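Local coordinates for putative molybdenum cofactor biosynthesis protein (Corynebacterium diphtheriae, PDB 2G2C) that probably takes part in molybdenum cofactor biosynthesis, through a domain of the MoCF_biosynth family thought to bind molybdopterin, at residues Val13-Ser18 and Arg82-Thr87; Ala61-Leu66 and Ala92-Thr97; Glu103-Ile108 and Trp150-Pro155. All coordinates share one frame; numbering follows the deposited sequence.

Contact 1: Val13-Ser18 and Arg82-Thr87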
loop_
_atom_site.group_PDB
_atom_site.type_symbol
_atom_site.label_atom_id
_atom_site.label_comp_id
_atom_site.label_asym_id
_atom_site.label_seq_id
_atom_site.Cartn_x
_atom_site.Cartn_y
_atom_site.Cartn_z
ATOM N N VAL A 13 -9.297 -0.180 1.991
ATOM C CA VAL A 13 -10.272 -0.460 0.952
ATOM C C VAL A 13 -11.272 -1.482 1.528
ATOM O O VAL A 13 -10.918 -2.660 1.754
ATOM C CB VAL A 13 -9.567 -1.026 -0.326
ATOM C CG1 VAL A 13 -10.570 -1.305 -1.452
ATOM C CG2 VAL A 13 -8.410 -0.086 -0.801
ATOM N N SER A 14 -12.494 -1.016 1.793
ATOM C CA SER A 14 -13.483 -1.865 2.477
ATOM C C SER A 14 -14.840 -1.228 2.480
ATOM O O SER A 14 -14.979 -0.119 2.963
ATOM C CB SER A 14 -13.082 -2.033 3.950
ATOM O OG SER A 14 -14.136 -2.656 4.720
ATOM N N ASP A 15 -15.819 -1.934 1.945
ATOM C CA ASP A 15 -17.193 -1.443 1.968
ATOM C C ASP A 15 -17.676 -1.245 3.407
ATOM O O ASP A 15 -18.187 -0.170 3.731
ATOM C CB ASP A 15 -18.093 -2.394 1.195
ATOM C CG ASP A 15 -17.863 -2.298 -0.309
ATOM O OD1 ASP A 15 -17.299 -1.282 -0.728
ATOM O OD2 ASP A 15 -18.299 -3.202 -1.056
ATOM N N ARG A 16 -17.444 -2.234 4.264
ATOM C CA ARG A 16 -17.969 -2.183 5.646
ATOM C C ARG A 16 -17.285 -1.109 6.485
ATOM O O ARG A 16 -17.941 -0.388 7.252
ATOM C CB ARG A 16 -17.851 -3.543 6.320
ATOM C CG ARG A 16 -18.677 -4.674 5.667
ATOM C CD ARG A 16 -20.063 -4.805 6.272
ATOM N NE ARG A 16 -20.020 -4.864 7.733
ATOM C CZ ARG A 16 -21.073 -5.067 8.521
ATOM N NH1 ARG A 16 -22.290 -5.236 8.003
ATOM N NH2 ARG A 16 -20.906 -5.103 9.840
ATOM N N ILE A 17 -15.976 -0.950 6.347
ATOM C CA ILE A 17 -15.339 0.125 7.104
ATOM C C ILE A 17 -15.805 1.476 6.552
ATOM O O ILE A 17 -16.058 2.405 7.324
ATOM C CB ILE A 17 -13.789 -0.009 7.088
ATOM C CG1 ILE A 17 -13.381 -1.382 7.649
ATOM C CG2 ILE A 17 -13.145 1.145 7.874
ATOM C CD1 ILE A 17 -11.910 -1.728 7.484
ATOM N N SER A 18 -15.951 1.572 5.226
ATOM C CA SER A 18 -16.371 2.822 4.570
ATOM C C SER A 18 -17.692 3.366 5.092
ATOM O O SER A 18 -17.843 4.577 5.320
ATOM C CB SER A 18 -16.448 2.650 3.037
ATOM O OG SER A 18 -16.678 3.915 2.410
ATOM N N ARG A 82 -13.350 -11.482 -5.806
ATOM C CA ARG A 82 -14.665 -10.887 -6.039
ATOM C C ARG A 82 -14.567 -9.828 -7.138
ATOM O O ARG A 82 -13.521 -9.186 -7.305
ATOM C CB ARG A 82 -15.189 -10.229 -4.762
ATOM C CG ARG A 82 -15.583 -11.204 -3.664
ATOM C CD ARG A 82 -16.427 -10.512 -2.579
ATOM N NE ARG A 82 -17.530 -9.723 -3.145
ATOM C CZ ARG A 82 -18.641 -9.366 -2.496
ATOM N NH1 ARG A 82 -18.846 -9.741 -1.238
ATOM N NH2 ARG A 82 -19.548 -8.638 -3.126
ATOM N N ALA A 83 -15.654 -9.628 -7.880
ATOM C CA ALA A 83 -15.646 -8.619 -8.926
ATOM C C ALA A 83 -15.166 -7.251 -8.412
ATOM O O ALA A 83 -14.433 -6.557 -9.126
ATOM C CB ALA A 83 -17.024 -8.496 -9.587
ATOM N N LYS A 84 -15.608 -6.848 -7.209
ATOM C CA LYS A 84 -15.277 -5.518 -6.689
ATOM C C LYS A 84 -13.863 -5.414 -6.118
ATOM O O LYS A 84 -13.403 -4.307 -5.809
ATOM C CB LYS A 84 -16.250 -5.156 -5.560
ATOM C CG LYS A 84 -16.171 -6.080 -4.299
ATOM C CD LYS A 84 -17.253 -5.698 -3.251
ATOM C CE LYS A 84 -17.078 -6.476 -1.951
ATOM N NZ LYS A 84 -17.963 -5.946 -0.880
ATOM N N ASN A 85 -13.185 -6.567 -5.986
ATOM C CA ASN A 85 -11.816 -6.580 -5.462
ATOM C C ASN A 85 -10.853 -6.209 -6.582
ATOM O O ASN A 85 -10.354 -7.078 -7.321
ATOM C CB ASN A 85 -11.431 -7.978 -4.957
ATOM C CG ASN A 85 -12.191 -8.402 -3.753
ATOM O OD1 ASN A 85 -12.687 -7.588 -2.971
ATOM N ND2 ASN A 85 -12.254 -9.694 -3.575
ATOM N N GLN A 86 -10.610 -4.908 -6.722
ATOM C CA GLN A 86 -9.849 -4.389 -7.869
ATOM C C GLN A 86 -8.625 -3.568 -7.396
ATOM O O GLN A 86 -8.053 -2.792 -8.169
ATOM C CB GLN A 86 -10.757 -3.533 -8.743
ATOM C CG GLN A 86 -11.880 -4.264 -9.443
ATOM C CD GLN A 86 -11.403 -5.216 -10.521
ATOM O OE1 GLN A 86 -11.897 -6.374 -10.633
ATOM N NE2 GLN A 86 -10.400 -4.776 -11.277
ATOM N N THR A 87 -8.208 -3.757 -6.139
ATOM C CA THR A 87 -7.041 -2.993 -5.696
ATOM C C THR A 87 -5.789 -3.276 -6.541
ATOM O O THR A 87 -5.121 -2.341 -6.945
ATOM C CB THR A 87 -6.767 -3.198 -4.216
ATOM O OG1 THR A 87 -7.956 -2.814 -3.514
ATOM C CG2 THR A 87 -5.544 -2.406 -3.757
#
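Lys84 reaches across to Asp15 and closes a salt bridge: NZ donates a hydrogen bond of 2.8 Å to Asp15 OD2. The two side chains come from opposite directions, and the ammonium group approaches from above the carboxylate plane, 35° out of it. The lysine stem takes part as well, its CD lying 3.5 Å from Asp15 OD2. With CG set between the backbone N and the carbonyl carbon (chi1 64°) and everything beyond it extended, the chain spans a gap that keeps the CA atoms of Asp15 and Lys84 9.8 Å apart.

Deeper in, Val13 and Thr87 pass side by side, pointing opposite ways. Thr87 OG1 sits against the valine, 3.7 Å from Val13 CG1 and 3.9 Å from Val13 CG2. This is a van der Waals contact; the hydroxyl has its polar partner in Gly77 O, with a weak second bond to Gly78 O. Val58, on helix 55-67, packs against both Val13 and Thr87.

The second shell positions the carboxylate most clearly. Asp15 OD1 is held by the backbone N of Glu53, which leaves OD2 for the lysine. Ser14 caps the short helix that Asp15 begins, its OG accepting from Ile17 N at 3.0 Å in a nearly straight bond (171°). Across the gap, a type I turn from Arg82 to Asn85 places Lys84.

The sodium ion lies about 7 Å from the Thr87 side chain, and the position is consistent with the pocket side of the sheet in relatives that bind molybdopterin. Here a partly exposed ion pair stands beside a buried Val13-Thr87 contact. Through its two oxygens, one carboxylate ties the start of helix 15-19 to the connections holding Glu53 and Lys84, which follow neighbouring strands.

Contact 2: Ala61-Leu66 and Ala92-Thr97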
loop_
_atom_site.group_PDB
_atom_site.type_symbol
_atom_site.label_atom_id
_atom_site.label_comp_id
_atom_site.label_asym_id
_atom_site.label_seq_id
_atom_site.Cartn_x
_atom_site.Cartn_y
_atom_site.Cartn_z
ATOM N N ALA A 61 -8.140 7.354 -5.046
ATOM C CA ALA A 61 -7.358 7.492 -3.812
ATOM C C ALA A 61 -5.834 7.490 -4.039
ATOM O O ALA A 61 -5.095 8.261 -3.405
ATOM C CB ALA A 61 -7.768 6.419 -2.813
ATOM N N ILE A 62 -5.354 6.599 -4.931
ATOM C CA ILE A 62 -3.928 6.576 -5.204
ATOM C C ILE A 62 -3.463 7.844 -5.929
ATOM O O ILE A 62 -2.426 8.425 -5.569
ATOM C CB ILE A 62 -3.543 5.323 -6.023
ATOM C CG1 ILE A 62 -3.770 4.049 -5.173
ATOM C CG2 ILE A 62 -2.108 5.406 -6.447
ATOM C CD1 ILE A 62 -3.540 2.707 -5.946
ATOM N N ALA A 63 -4.201 8.241 -6.973
ATOM C CA ALA A 63 -3.825 9.411 -7.761
ATOM C C ALA A 63 -3.815 10.651 -6.834
ATOM O O ALA A 63 -2.921 11.505 -6.919
ATOM C CB ALA A 63 -4.809 9.626 -8.888
ATOM N N THR A 64 -4.808 10.755 -5.951
ATOM C CA THR A 64 -4.844 11.867 -5.000
ATOM C C THR A 64 -3.615 11.870 -4.075
ATOM O O THR A 64 -2.967 12.908 -3.853
ATOM C CB THR A 64 -6.148 11.840 -4.189
ATOM O OG1 THR A 64 -7.253 12.109 -5.070
ATOM C CG2 THR A 64 -6.091 12.871 -3.095
ATOM N N ALA A 65 -3.296 10.704 -3.509
ATOM C CA ALA A 65 -2.125 10.665 -2.639
ATOM C C ALA A 65 -0.834 11.036 -3.383
ATOM O O ALA A 65 0.017 11.763 -2.851
ATOM C CB ALA A 65 -1.990 9.308 -1.999
ATOM N N LEU A 66 -0.670 10.534 -4.612
ATOM C CA LEU A 66 0.514 10.876 -5.409
ATOM C C LEU A 66 0.578 12.397 -5.659
ATOM O O LEU A 66 1.640 12.970 -5.591
ATOM C CB LEU A 66 0.513 10.128 -6.737
ATOM C CG LEU A 66 0.715 8.608 -6.598
ATOM C CD1 LEU A 66 0.343 7.961 -7.939
ATOM C CD2 LEU A 66 2.152 8.229 -6.234
ATOM N N ALA A 92 -1.887 -1.413 -10.471
ATOM C CA ALA A 92 -1.050 -1.720 -11.628
ATOM C C ALA A 92 -1.084 -0.555 -12.625
ATOM O O ALA A 92 -0.087 -0.327 -13.366
ATOM C CB ALA A 92 -1.539 -2.972 -12.287
ATOM N N SER A 93 -2.213 0.175 -12.652
ATOM C CA SER A 93 -2.335 1.283 -13.641
ATOM C C SER A 93 -1.291 2.375 -13.422
ATOM O O SER A 93 -1.045 3.173 -14.365
ATOM C CB SER A 93 -3.744 1.893 -13.645
ATOM O OG SER A 93 -3.989 2.687 -12.499
ATOM N N PHE A 94 -0.677 2.416 -12.220
ATOM C CA PHE A 94 0.309 3.431 -11.847
ATOM C C PHE A 94 1.740 2.907 -11.911
ATOM O O PHE A 94 2.679 3.683 -11.740
ATOM C CB PHE A 94 0.099 3.888 -10.413
ATOM C CG PHE A 94 -1.211 4.580 -10.202
ATOM C CD1 PHE A 94 -1.323 5.962 -10.432
ATOM C CD2 PHE A 94 -2.352 3.858 -9.833
ATOM C CE1 PHE A 94 -2.542 6.622 -10.234
ATOM C CE2 PHE A 94 -3.597 4.520 -9.652
ATOM C CZ PHE A 94 -3.680 5.896 -9.843
ATOM N N ILE A 95 1.908 1.587 -12.038
ATOM C CA ILE A 95 3.242 1.017 -11.800
ATOM C C ILE A 95 4.126 1.121 -13.023
ATOM O O ILE A 95 3.730 0.751 -14.152
ATOM C CB ILE A 95 3.109 -0.461 -11.325
ATOM C CG1 ILE A 95 2.375 -0.508 -9.963
ATOM C CG2 ILE A 95 4.457 -1.169 -11.344
ATOM C CD1 ILE A 95 3.006 0.407 -8.901
ATOM N N HIS A 96 5.336 1.606 -12.765
ATOM C CA HIS A 96 6.395 1.684 -13.763
ATOM C C HIS A 96 7.201 0.385 -13.743
ATOM O O HIS A 96 7.495 -0.188 -14.791
ATOM C CB HIS A 96 7.291 2.903 -13.445
ATOM C CG HIS A 96 8.482 3.059 -14.351
ATOM N ND1 HIS A 96 9.564 2.201 -14.315
ATOM C CD2 HIS A 96 8.808 4.037 -15.240
ATOM C CE1 HIS A 96 10.466 2.593 -15.207
ATOM N NE2 HIS A 96 10.024 3.702 -15.787
ATOM N N THR A 97 7.596 -0.033 -12.533
ATOM C CA THR A 97 8.392 -1.245 -12.349
ATOM C C THR A 97 7.850 -2.005 -11.156
ATOM O O THR A 97 7.706 -1.441 -10.061
ATOM C CB THR A 97 9.879 -0.881 -12.052
ATOM O OG1 THR A 97 10.440 -0.136 -13.151
ATOM C CG2 THR A 97 10.740 -2.122 -11.768
#
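Phe94 projects from its loop and wedges against helix 55-67, one ring face over Ile62 and the CZ end dipping toward Ala63; it supplies more than half of the 162 Å² buried here. Ile62 is the bump beneath it: CG2 stands 3.6 Å from the ring centroid and only 10° off the ring normal, a CH-pi contact squarely over one face. With the isoleucine's chi1 at -66°, CG2 is the branch anti to the backbone N, and it is this methyl that meets the ring.

Two more residues close the hollow. Leu66, one turn along, brings CD1 to 3.6 Å from Phe94 CD1 in an oblique approach. At Ala63 the far end of the ring comes close to the helix backbone, with Phe94 CZ 3.7 Å from Ala63 N, while Ala63 CB lies 4.0 Å from Phe94 CE1.

Val59 also touches the ring, completing a stripe of Val59, Ile62, Ala63 and Leu66 along the helix. Ile62 meets Ile11 of strand 5-13 and Leu66 meets Ile73 of strand 72-76, so the surface that receives Phe94 is continuous with the packing of helix 55-67 on the central sheet, just where the chain leaves helix 87-92 for strand 97-98.

Contact 3: Glu103-Ile108 and Trp150-Pro155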
loop_
_atom_site.group_PDB
_atom_site.type_symbol
_atom_site.label_atom_id
_atom_site.label_comp_id
_atom_site.label_asym_id
_atom_site.label_seq_id
_atom_site.Cartn_x
_atom_site.Cartn_y
_atom_site.Cartn_z
ATOM N N GLU A 103 6.892 -9.287 -3.608
ATOM C CA GLU A 103 5.642 -10.030 -3.561
ATOM C C GLU A 103 5.864 -11.492 -3.201
ATOM O O GLU A 103 5.122 -12.079 -2.424
ATOM C CB GLU A 103 4.929 -9.995 -4.928
ATOM C CG GLU A 103 4.648 -8.549 -5.348
ATOM C CD GLU A 103 4.101 -8.397 -6.742
ATOM O OE1 GLU A 103 3.735 -9.424 -7.359
ATOM O OE2 GLU A 103 4.044 -7.228 -7.205
ATOM N N GLN A 104 6.851 -12.088 -3.846
ATOM C CA GLN A 104 7.168 -13.491 -3.620
ATOM C C GLN A 104 7.639 -13.725 -2.186
ATOM O O GLN A 104 7.243 -14.738 -1.567
ATOM C CB GLN A 104 8.190 -13.972 -4.664
ATOM C CG GLN A 104 7.540 -14.007 -6.046
ATOM C CD GLN A 104 8.526 -14.335 -7.122
ATOM O OE1 GLN A 104 9.550 -14.976 -6.854
ATOM N NE2 GLN A 104 8.216 -13.932 -8.363
ATOM N N GLN A 105 8.457 -12.811 -1.650
ATOM C CA GLN A 105 8.956 -12.940 -0.273
ATOM C C GLN A 105 7.817 -12.822 0.733
ATOM O O GLN A 105 7.810 -13.504 1.746
ATOM C CB GLN A 105 10.029 -11.884 0.031
ATOM C CG GLN A 105 11.344 -12.139 -0.659
ATOM C CD GLN A 105 12.501 -11.345 -0.072
ATOM O OE1 GLN A 105 13.630 -11.862 0.057
ATOM N NE2 GLN A 105 12.242 -10.080 0.285
ATOM N N ILE A 106 6.847 -11.952 0.429
ATOM C CA ILE A 106 5.711 -11.779 1.333
ATOM C C ILE A 106 4.956 -13.102 1.441
ATOM O O ILE A 106 4.528 -13.510 2.540
ATOM C CB ILE A 106 4.773 -10.649 0.856
ATOM C CG1 ILE A 106 5.424 -9.302 1.071
ATOM C CG2 ILE A 106 3.402 -10.762 1.534
ATOM C CD1 ILE A 106 4.769 -8.179 0.237
ATOM N N LEU A 107 4.838 -13.781 0.305
ATOM C CA LEU A 107 4.190 -15.067 0.274
ATOM C C LEU A 107 5.039 -16.165 0.955
ATOM O O LEU A 107 4.510 -16.982 1.724
ATOM C CB LEU A 107 3.891 -15.405 -1.175
ATOM C CG LEU A 107 2.799 -16.441 -1.326
ATOM C CD1 LEU A 107 1.566 -16.166 -0.429
ATOM C CD2 LEU A 107 2.451 -16.417 -2.774
ATOM N N ILE A 108 6.355 -16.174 0.710
ATOM C CA ILE A 108 7.248 -17.136 1.353
ATOM C C ILE A 108 7.181 -16.971 2.882
ATOM O O ILE A 108 7.050 -17.963 3.618
ATOM C CB ILE A 108 8.695 -16.978 0.841
ATOM C CG1 ILE A 108 8.809 -17.443 -0.614
ATOM C CG2 ILE A 108 9.701 -17.729 1.753
ATOM C CD1 ILE A 108 10.064 -16.906 -1.341
ATOM N N TRP A 150 4.359 -6.103 6.031
ATOM C CA TRP A 150 5.263 -5.145 6.637
ATOM C C TRP A 150 6.620 -5.777 6.955
ATOM O O TRP A 150 7.670 -5.156 6.777
ATOM C CB TRP A 150 4.638 -4.562 7.919
ATOM C CG TRP A 150 5.413 -3.410 8.357
ATOM C CD1 TRP A 150 6.370 -3.378 9.355
ATOM C CD2 TRP A 150 5.353 -2.089 7.813
ATOM N NE1 TRP A 150 6.861 -2.122 9.470
ATOM C CE2 TRP A 150 6.271 -1.306 8.537
ATOM C CE3 TRP A 150 4.606 -1.493 6.780
ATOM C CZ2 TRP A 150 6.478 0.057 8.268
ATOM C CZ3 TRP A 150 4.788 -0.126 6.513
ATOM C CH2 TRP A 150 5.727 0.627 7.256
ATOM N N ALA A 151 6.611 -7.021 7.442
ATOM C CA ALA A 151 7.864 -7.700 7.780
ATOM C C ALA A 151 8.807 -7.803 6.611
ATOM O O ALA A 151 10.030 -7.805 6.779
ATOM C CB ALA A 151 7.576 -9.103 8.340
ATOM N N VAL A 152 8.243 -7.942 5.415
ATOM C CA VAL A 152 9.089 -8.015 4.216
ATOM C C VAL A 152 9.482 -6.634 3.694
ATOM O O VAL A 152 10.635 -6.398 3.291
ATOM C CB VAL A 152 8.402 -8.830 3.123
ATOM C CG1 VAL A 152 9.163 -8.691 1.771
ATOM C CG2 VAL A 152 8.266 -10.313 3.576
ATOM N N ILE A 153 8.518 -5.718 3.665
ATOM C CA ILE A 153 8.792 -4.397 3.070
ATOM C C ILE A 153 9.673 -3.539 3.947
ATOM O O ILE A 153 10.568 -2.849 3.465
ATOM C CB ILE A 153 7.451 -3.638 2.816
ATOM C CG1 ILE A 153 6.618 -4.433 1.804
ATOM C CG2 ILE A 153 7.688 -2.136 2.393
ATOM C CD1 ILE A 153 7.210 -4.536 0.433
ATOM N N SER A 154 9.410 -3.537 5.258
ATOM C CA SER A 154 10.119 -2.602 6.155
ATOM C C SER A 154 11.636 -2.620 5.992
ATOM O O SER A 154 12.266 -1.561 5.851
ATOM C CB SER A 154 9.752 -2.904 7.618
ATOM O OG SER A 154 10.352 -1.942 8.454
ATOM N N PRO A 155 12.244 -3.825 6.025
ATOM C CA PRO A 155 13.701 -3.819 5.962
ATOM C C PRO A 155 14.262 -3.306 4.630
ATOM O O PRO A 155 15.426 -2.919 4.581
ATOM C CB PRO A 155 14.077 -5.308 6.150
ATOM C CG PRO A 155 12.838 -5.932 6.737
ATOM C CD PRO A 155 11.697 -5.186 6.183
HETATM O O HOH W 1 12.648 -8.158 2.523
#
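Val152 carries most of the apolar contact, pushing into the surface of helix 100-109 at Gln105 and Ile106. Its CB packs against Ile106 CG1 at 3.6 Å, and its two methyls divide the remaining work. CG1, anti to the backbone N (chi1 169°), lies across the Gln105 stem, 3.7 Å from Gln105 CB. CG2 instead presses on the backbone of the other helix, 3.7 Å from Ile106 CA. The CA atoms of Ile106 and Val152 are 5.8 Å apart, a close approach of the two backbones. Ile106 also stretches its CD1 toward CD1 of Ile153; at 4.4 Å this is a looser touch that extends the apolar seam by one residue. On the same seam Val152 reaches His109 and Ile153 reaches Leu102, so Val152 and Ile153 between them touch Leu102, Gln105, Ile106 and His109.

The polar part lies at the margin and runs through water. A water molecule donates to Val152 O at 2.8 Å and accepts a weak bond of 3.0 Å from Gln105 NE2. The extended glutamine chain thereby bridges to the carbonyl of the very residue its aliphatic part covers. Gln105 was modelled in two conformers, so this bridge may be only partly populated. No direct hydrogen bond joins the two segments.

The other faces tie each helix into the chain: Glu103 forms a salt bridge with Arg98 and accepts from Val124 N, while Trp150 packs on Leu33 and Met34 of helix 26-34 and meets the ring of Tyr43. This is plain helix-to-helix packing in an alpha/beta domain, joining helix 143-153, which follows strand 135-139, to helix 100-109, which follows the edge strand 97-98.

Along the chain the segments of contacts 1 and 2 alternate, and both contacts close before contact 3 opens. Helix 87-92 links the first two: its N-terminal end lies in contact 1 and its C-terminal end leads into the segment of contact 2, with centres about 17 Å apart and nearest atoms about 5 Å apart. Helix 55-67 also serves both, through Val58 and through residues 61-66. Contact 3 is about 23 Å from contact 1 and about 20 Å from contact 2, centre to centre, and lies across the chain's centre from contact 2. All three lie within one domain built on a mixed sheet, contact 1 at strand ends that in relatives border the molybdopterin pocket.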